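Long-range contacts in DinB-like domain-containing protein (Thermus thermophilus, PDB 2YQY), which is of unknown function but folds as a DinB-like four-helix bundle that carries an exposed histidine triad: residues V64-R69 against L121-K126; A23-L28 against E108-L113; V57-A62 against R117-E122. All coordinates share one frame; numbering follows the deposited sequence.

How the contacts relate
The chain begins with helix 10-30, which carries residues 23-28, and runs on through helix 47-71, which carries first 57-62 and then 64-69. Helix 106-126 then returns to all three, reaching 23-28 with residues 108-113 (contact 2), 57-62 with 117-122 (contact 3) and 64-69 with 121-126 (contact 1). The loop of contact 2 crosses those of contacts 1 and 3, since their segments alternate; contacts 1 and 3 end on the same stretch of chain, share Leu121 and Glu122, and touch each other. Contact 2 uses the beginning of helix 106-126, its centre about 22 Å from that of contact 1. Helix 106-126 thereby ties two other helices into the bundle.

Contact 1: residues V64-R69 against L121-K126; sequences VLRRLR and LEEVAK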
# COMPACT_ATOMS: atom_id res chain seq x y z
N VAL A 64 -1.75 -11.49 -4.70
CA VAL A 64 -3.15 -11.78 -5.10
C VAL A 64 -3.27 -11.57 -6.58
O VAL A 64 -3.84 -12.42 -7.30
CB VAL A 64 -4.18 -10.90 -4.32
CG1 VAL A 64 -5.58 -11.02 -4.97
CG2 VAL A 64 -4.22 -11.30 -2.82
N LEU A 65 -2.73 -10.44 -7.07
CA LEU A 65 -2.78 -10.18 -8.51
C LEU A 65 -2.07 -11.26 -9.27
O LEU A 65 -2.52 -11.65 -10.36
CB LEU A 65 -2.18 -8.80 -8.84
CG LEU A 65 -2.96 -7.56 -8.32
CD1 LEU A 65 -2.26 -6.22 -8.66
CD2 LEU A 65 -4.36 -7.56 -8.87
N ARG A 66 -0.93 -11.72 -8.78
CA ARG A 66 -0.22 -12.81 -9.46
C ARG A 66 -1.08 -14.07 -9.49
O ARG A 66 -1.13 -14.75 -10.49
CB ARG A 66 1.12 -13.09 -8.78
CG ARG A 66 1.98 -14.19 -9.46
CD ARG A 66 3.36 -14.32 -8.77
NE ARG A 66 3.18 -14.69 -7.37
CZ ARG A 66 4.15 -14.75 -6.46
NH1 ARG A 66 5.40 -14.45 -6.77
NH2 ARG A 66 3.87 -15.12 -5.22
N ARG A 67 -1.72 -14.42 -8.39
CA ARG A 67 -2.63 -15.61 -8.41
C ARG A 67 -3.81 -15.42 -9.39
O ARG A 67 -4.15 -16.33 -10.18
CB ARG A 67 -3.16 -15.88 -7.01
CG ARG A 67 -3.75 -17.26 -6.80
CD ARG A 67 -4.40 -17.37 -5.39
NE ARG A 67 -4.62 -18.82 -5.13
CZ ARG A 67 -5.73 -19.47 -5.43
NH1 ARG A 67 -6.76 -18.81 -5.95
NH2 ARG A 67 -5.83 -20.77 -5.21
N LEU A 68 -4.41 -14.23 -9.40
CA LEU A 68 -5.54 -13.97 -10.31
C LEU A 68 -5.13 -14.06 -11.79
O LEU A 68 -5.92 -14.49 -12.65
CB LEU A 68 -6.19 -12.62 -9.98
CG LEU A 68 -6.98 -12.68 -8.65
CD1 LEU A 68 -7.51 -11.31 -8.24
CD2 LEU A 68 -8.15 -13.71 -8.75
N ARG A 69 -3.87 -13.71 -12.07
CA ARG A 69 -3.33 -13.76 -13.42
C ARG A 69 -3.12 -15.22 -13.81
O ARG A 69 -3.47 -15.62 -14.92
CB ARG A 69 -2.02 -12.98 -13.49
CG ARG A 69 -1.51 -12.79 -14.88
CD ARG A 69 -0.15 -12.08 -14.96
NE ARG A 69 0.81 -12.28 -13.84
CZ ARG A 69 1.87 -13.09 -13.89
NH1 ARG A 69 2.11 -13.84 -14.96
NH2 ARG A 69 2.72 -13.17 -12.86
N LEU A 121 3.79 -2.89 -8.89
CA LEU A 121 3.72 -2.27 -10.18
C LEU A 121 3.98 -3.29 -11.31
O LEU A 121 3.43 -3.17 -12.42
CB LEU A 121 4.70 -1.09 -10.27
CG LEU A 121 4.38 0.22 -9.54
CD1 LEU A 121 5.51 1.25 -9.72
CD2 LEU A 121 3.05 0.86 -9.90
N GLU A 122 4.89 -4.24 -11.06
CA GLU A 122 5.18 -5.30 -12.02
C GLU A 122 3.91 -6.12 -12.28
O GLU A 122 3.60 -6.46 -13.42
CB GLU A 122 6.35 -6.20 -11.56
N GLU A 123 3.17 -6.44 -11.22
CA GLU A 123 1.96 -7.24 -11.37
C GLU A 123 0.81 -6.43 -11.99
O GLU A 123 -0.03 -6.97 -12.73
CB GLU A 123 1.53 -7.84 -10.01
CG GLU A 123 2.34 -9.11 -9.62
CD GLU A 123 2.22 -10.23 -10.67
OE1 GLU A 123 1.12 -10.44 -11.26
OE2 GLU A 123 3.26 -10.90 -10.91
N VAL A 124 0.75 -5.15 -11.64
CA VAL A 124 -0.20 -4.22 -12.30
C VAL A 124 0.04 -4.23 -13.82
O VAL A 124 -0.92 -4.27 -14.58
CB VAL A 124 -0.10 -2.79 -11.71
CG1 VAL A 124 -0.97 -1.78 -12.52
CG2 VAL A 124 -0.46 -2.78 -10.25
N ALA A 125 1.31 -4.16 -14.23
CA ALA A 125 1.66 -4.15 -15.65
C ALA A 125 1.22 -5.42 -16.35
O ALA A 125 0.92 -5.38 -17.53
CB ALA A 125 3.14 -3.95 -15.85
N LYS A 126 1.20 -6.53 -15.63
CA LYS A 126 0.81 -7.83 -16.17
C LYS A 126 -0.67 -8.17 -16.02
O LYS A 126 -1.11 -9.18 -16.53
CB LYS A 126 1.65 -8.94 -15.52
CG LYS A 126 3.13 -8.83 -15.83
CD LYS A 126 3.91 -9.77 -14.97
CE LYS A 126 5.29 -9.95 -15.53
NZ LYS A 126 6.03 -10.89 -14.67
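Arg69 reaches from helix 47-71 of the four-helix bundle to a carboxylate on helix 106-126, which runs beside it in roughly the same direction (26°). Its CB points toward that helix, and CG is anti to the backbone N. Arg69 CD rests 3.4 Å from Lys126 O and also against Lys126 CB. A bend at chi3 (32°) swings the guanidinium round to Glu123. Arg69 NE donates to Glu123 OE1 at 3.2 Å, nearly in the guanidinium plane, while its NH2 donates to Glu123 OE2 at 3.0 Å, somewhat tilted out of it. Both oxygens use their syn lone pairs, so the side-on, two-nitrogen salt bridge fixes the rotation of the carboxylate. Lys126 CD lies over the Arg69 guanidinium's centre, 4.0 Å above its plane. Glu123, folded at chi2 (-58°), lays its CD 3.6 Å from Arg66 CB. Leu65 and Val124 suit the buried side, Leu65 CD1 lying beside Val124 CG2 at 4.2 Å. An alanine in place of Arg69 would remove both bonds and the counter-charge, which would probably let the Glu123 carboxylate turn and make its burial costlier. Lys126 NZ lies 4.4 Å from Arg69 NH2, a like charge that Glu123 would help to offset; gripped by two bonds, Glu123 is likely to stay ionised.

Contact 2: residues A23-L28 against E108-L113; sequences ALLALL and EVLALL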
# COMPACT_ATOMS: atom_id res chain seq x y z
N ALA A 23 3.63 11.42 -1.53
CA ALA A 23 3.21 12.13 -0.32
C ALA A 23 3.72 11.39 0.93
O ALA A 23 4.28 12.00 1.84
CB ALA A 23 1.68 12.28 -0.32
N LEU A 24 3.54 10.07 0.96
CA LEU A 24 4.01 9.26 2.09
C LEU A 24 5.53 9.33 2.25
O LEU A 24 6.02 9.51 3.37
CB LEU A 24 3.57 7.78 1.93
CG LEU A 24 4.12 6.84 3.03
CD1 LEU A 24 3.62 7.27 4.40
CD2 LEU A 24 3.70 5.38 2.78
N LEU A 25 6.27 9.11 1.17
CA LEU A 25 7.73 9.09 1.28
C LEU A 25 8.28 10.42 1.77
O LEU A 25 9.21 10.43 2.59
CB LEU A 25 8.40 8.70 -0.04
CG LEU A 25 8.14 7.30 -0.55
CD1 LEU A 25 8.90 7.12 -1.86
CD2 LEU A 25 8.57 6.25 0.47
N ALA A 26 7.68 11.53 1.30
CA ALA A 26 8.12 12.89 1.69
C ALA A 26 7.82 13.17 3.19
O ALA A 26 8.67 13.71 3.92
CB ALA A 26 7.46 13.94 0.79
N LEU A 27 6.62 12.82 3.62
CA LEU A 27 6.23 12.87 5.03
C LEU A 27 7.23 12.11 5.91
O LEU A 27 7.72 12.67 6.93
CB LEU A 27 4.81 12.33 5.22
CG LEU A 27 4.29 12.28 6.65
CD1 LEU A 27 2.73 12.31 6.73
CD2 LEU A 27 4.85 11.06 7.40
N LEU A 28 7.56 10.86 5.55
CA LEU A 28 8.52 10.08 6.36
C LEU A 28 9.92 10.71 6.41
O LEU A 28 10.53 10.78 7.48
CB LEU A 28 8.62 8.64 5.88
CG LEU A 28 7.36 7.77 5.99
CD1 LEU A 28 7.53 6.49 5.16
CD2 LEU A 28 7.00 7.46 7.47
N GLU A 108 15.16 0.91 6.91
CA GLU A 108 14.53 -0.41 6.75
C GLU A 108 13.11 -0.27 6.16
O GLU A 108 12.75 -0.98 5.22
N VAL A 109 12.31 0.63 6.73
CA VAL A 109 10.92 0.84 6.28
C VAL A 109 10.86 1.35 4.83
O VAL A 109 10.04 0.86 4.05
CB VAL A 109 10.14 1.80 7.23
CG1 VAL A 109 8.77 2.07 6.71
CG2 VAL A 109 10.06 1.20 8.65
N LEU A 110 11.73 2.30 4.48
CA LEU A 110 11.80 2.86 3.12
C LEU A 110 12.16 1.80 2.09
O LEU A 110 11.64 1.81 0.97
CB LEU A 110 12.84 3.99 3.04
CG LEU A 110 12.54 5.35 3.67
CD1 LEU A 110 13.69 6.30 3.37
CD2 LEU A 110 11.21 5.97 3.22
N ALA A 111 13.05 0.89 2.48
CA ALA A 111 13.49 -0.19 1.61
C ALA A 111 12.33 -1.18 1.41
O ALA A 111 12.11 -1.67 0.31
CB ALA A 111 14.74 -0.89 2.20
N LEU A 112 11.57 -1.44 2.48
CA LEU A 112 10.40 -2.34 2.40
C LEU A 112 9.33 -1.74 1.48
O LEU A 112 8.71 -2.45 0.66
CB LEU A 112 9.82 -2.61 3.80
CG LEU A 112 8.87 -3.80 3.98
CD1 LEU A 112 9.54 -5.16 3.67
CD2 LEU A 112 8.30 -3.82 5.39
N LEU A 113 9.12 -0.44 1.62
CA LEU A 113 8.16 0.26 0.75
C LEU A 113 8.56 0.14 -0.73
O LEU A 113 7.71 -0.18 -1.56
CB LEU A 113 8.02 1.72 1.19
CG LEU A 113 7.23 1.94 2.50
CD1 LEU A 113 7.55 3.33 3.08
CD2 LEU A 113 5.74 1.79 2.24
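Helix 10-30 and helix 106-126 run antiparallel here, as two members of the four-helix bundle; the axes of the short segments make 171° and come within 11.7 Å. That spacing is bridged entirely by leucines, whose branched tips span it without polar atoms to satisfy. Leu28 and Leu113 reach straight toward each other and meet tip to tip, CD1 to CD1 at 3.8 Å. Leu25 instead slides past Leu113 in the opposite direction, its CD2 lying 4.0 Å from Leu113 CD1, so that one methyl of Leu113 sits against two leucines one turn apart. Leu110 crosses Leu25 obliquely and runs past Leu28, offering the same CD2 to both. Leu24 comes in at about a right angle to Leu113. Its CG is anti to the backbone N (chi1 175°), whereas in Leu25, Leu28, Leu110 and Leu113 CG is anti to the carbonyl carbon, and its side chain also touches Glu156 and Leu163 of helix 153-165. Leu28 packs in addition on Leu36 of the short helix 33-36, which extends the apolar layer beyond the pair. The closest approach of Leu25 to Leu110 joins their CD2 methyls at 3.8 Å.

Contact 3: residues V57-A62 against R117-E122; sequences VEDSTA and RAFLLE
Helices 47-71 and 106-126 of the four-helix bundle run side by side in the same direction, their segment axes 27° apart and approaching to 8.3 Å, so close that CA of Ala62 lies 4.5 Å from CA of Leu120. Such an approach is suited to a small residue such as Ala62, whose CB sits over the face of the Phe119 ring, 3.6 Å from its centroid, in a CH-pi contact. The edge of the same ring, in its plane, meets Asp59 OD1, 3.5 Å from Phe119 CD2, where the ring's C-H would carry slight positive charge; Asp59 is mainly held by a salt bridge from its OD2 to Arg63. Leu120 wedges its CD1 against Thr61 CG2 at 3.8 Å and its CD2 against Glu58. Thr61 can share this buried surface because its OG1 donates to the Val57 carbonyl, which also accepts from Thr61 N. Arg117, bent at chi2 and chi3, turns to grip Glu58 side-on. Arg117 NE donates to Glu58 OE1 at 2.8 Å in an almost straight bond (178°), and Arg117 NH2 to Glu58 OE2 at 2.8 Å, with guanidinium and carboxylate nearly coplanar and both oxygens using syn lone pairs. Buried and gripped by two bonds, the Glu58 carboxylate is likely to remain charged, with Arg117 joining it to Leu17 O of helix 10-30 through NH1 and Glu156 of helix 153-165 through NH2.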
# COMPACT_ATOMS: atom_id res chain seq x y z
N VAL A 57 0.87 -4.79 2.94
CA VAL A 57 -0.39 -4.92 2.23
C VAL A 57 -0.16 -4.81 0.71
O VAL A 57 -0.83 -5.51 -0.06
CB VAL A 57 -1.46 -3.93 2.76
CG1 VAL A 57 -2.71 -3.89 1.84
CG2 VAL A 57 -1.86 -4.31 4.24
N GLU A 58 0.77 -3.98 0.27
CA GLU A 58 1.07 -3.89 -1.17
C GLU A 58 1.75 -5.16 -1.66
O GLU A 58 1.49 -5.62 -2.75
CB GLU A 58 2.02 -2.74 -1.50
CG GLU A 58 1.41 -1.41 -1.20
CD GLU A 58 1.81 -0.29 -2.15
OE1 GLU A 58 2.88 -0.37 -2.82
OE2 GLU A 58 1.04 0.69 -2.18
N ASP A 59 2.60 -5.74 -0.82
CA ASP A 59 3.21 -7.03 -1.17
C ASP A 59 2.15 -8.12 -1.33
O ASP A 59 2.14 -8.84 -2.31
CB ASP A 59 4.26 -7.44 -0.13
CG ASP A 59 4.90 -8.76 -0.45
OD1 ASP A 59 5.88 -8.77 -1.21
OD2 ASP A 59 4.41 -9.81 0.04
N SER A 60 1.25 -8.18 -0.37
CA SER A 60 0.18 -9.15 -0.32
C SER A 60 -0.74 -8.96 -1.56
O SER A 60 -1.06 -9.95 -2.31
CB SER A 60 -0.56 -8.90 1.00
OG SER A 60 -1.61 -9.80 1.13
N THR A 61 -1.09 -7.70 -1.84
CA THR A 61 -1.91 -7.36 -3.05
C THR A 61 -1.27 -7.85 -4.33
O THR A 61 -1.93 -8.44 -5.22
CB THR A 61 -2.11 -5.83 -3.15
OG1 THR A 61 -2.78 -5.39 -1.96
CG2 THR A 61 -2.97 -5.47 -4.41
N ALA A 62 0.03 -7.60 -4.43
CA ALA A 62 0.80 -8.05 -5.60
C ALA A 62 0.73 -9.57 -5.78
O ALA A 62 0.58 -10.07 -6.89
CB ALA A 62 2.22 -7.59 -5.49
N ARG A 117 6.38 -1.98 -3.58
CA ARG A 117 5.82 -1.12 -4.63
C ARG A 117 6.35 -1.52 -6.01
O ARG A 117 5.56 -1.57 -6.95
CB ARG A 117 6.08 0.39 -4.35
CG ARG A 117 5.65 1.33 -5.51
CD ARG A 117 4.15 1.21 -5.87
NE ARG A 117 3.27 1.57 -4.76
CZ ARG A 117 2.67 2.76 -4.61
NH1 ARG A 117 2.87 3.74 -5.51
NH2 ARG A 117 1.85 2.97 -3.57
N ALA A 118 7.64 -1.85 -6.13
CA ALA A 118 8.16 -2.38 -7.42
C ALA A 118 7.42 -3.67 -7.83
O ALA A 118 7.03 -3.82 -8.98
CB ALA A 118 9.70 -2.63 -7.37
N PHE A 119 7.19 -4.56 -6.86
CA PHE A 119 6.52 -5.85 -7.07
C PHE A 119 5.07 -5.58 -7.48
O PHE A 119 4.58 -6.12 -8.46
CB PHE A 119 6.58 -6.66 -5.75
CG PHE A 119 5.94 -8.02 -5.84
CD1 PHE A 119 5.76 -8.66 -7.07
CD2 PHE A 119 5.55 -8.69 -4.69
CE1 PHE A 119 5.16 -9.93 -7.14
CE2 PHE A 119 4.98 -9.96 -4.76
CZ PHE A 119 4.78 -10.57 -5.99
N LEU A 120 4.38 -4.74 -6.71
CA LEU A 120 3.02 -4.38 -7.09
C LEU A 120 2.90 -3.82 -8.52
O LEU A 120 2.00 -4.22 -9.27
CB LEU A 120 2.42 -3.40 -6.07
CG LEU A 120 0.98 -2.94 -6.34
CD1 LEU A 120 -0.00 -4.14 -6.44
CD2 LEU A 120 0.56 -1.97 -5.26
N LEU A 121 3.79 -2.89 -8.89
CA LEU A 121 3.72 -2.27 -10.18
C LEU A 121 3.98 -3.29 -11.31
O LEU A 121 3.43 -3.17 -12.42
CB LEU A 121 4.70 -1.09 -10.27
CG LEU A 121 4.38 0.22 -9.54
CD1 LEU A 121 5.51 1.25 -9.72
CD2 LEU A 121 3.05 0.86 -9.90
N GLU A 122 4.89 -4.24 -11.06
CA GLU A 122 5.18 -5.30 -12.02
C GLU A 122 3.91 -6.12 -12.28
O GLU A 122 3.60 -6.46 -13.42
CB GLU A 122 6.35 -6.20 -11.56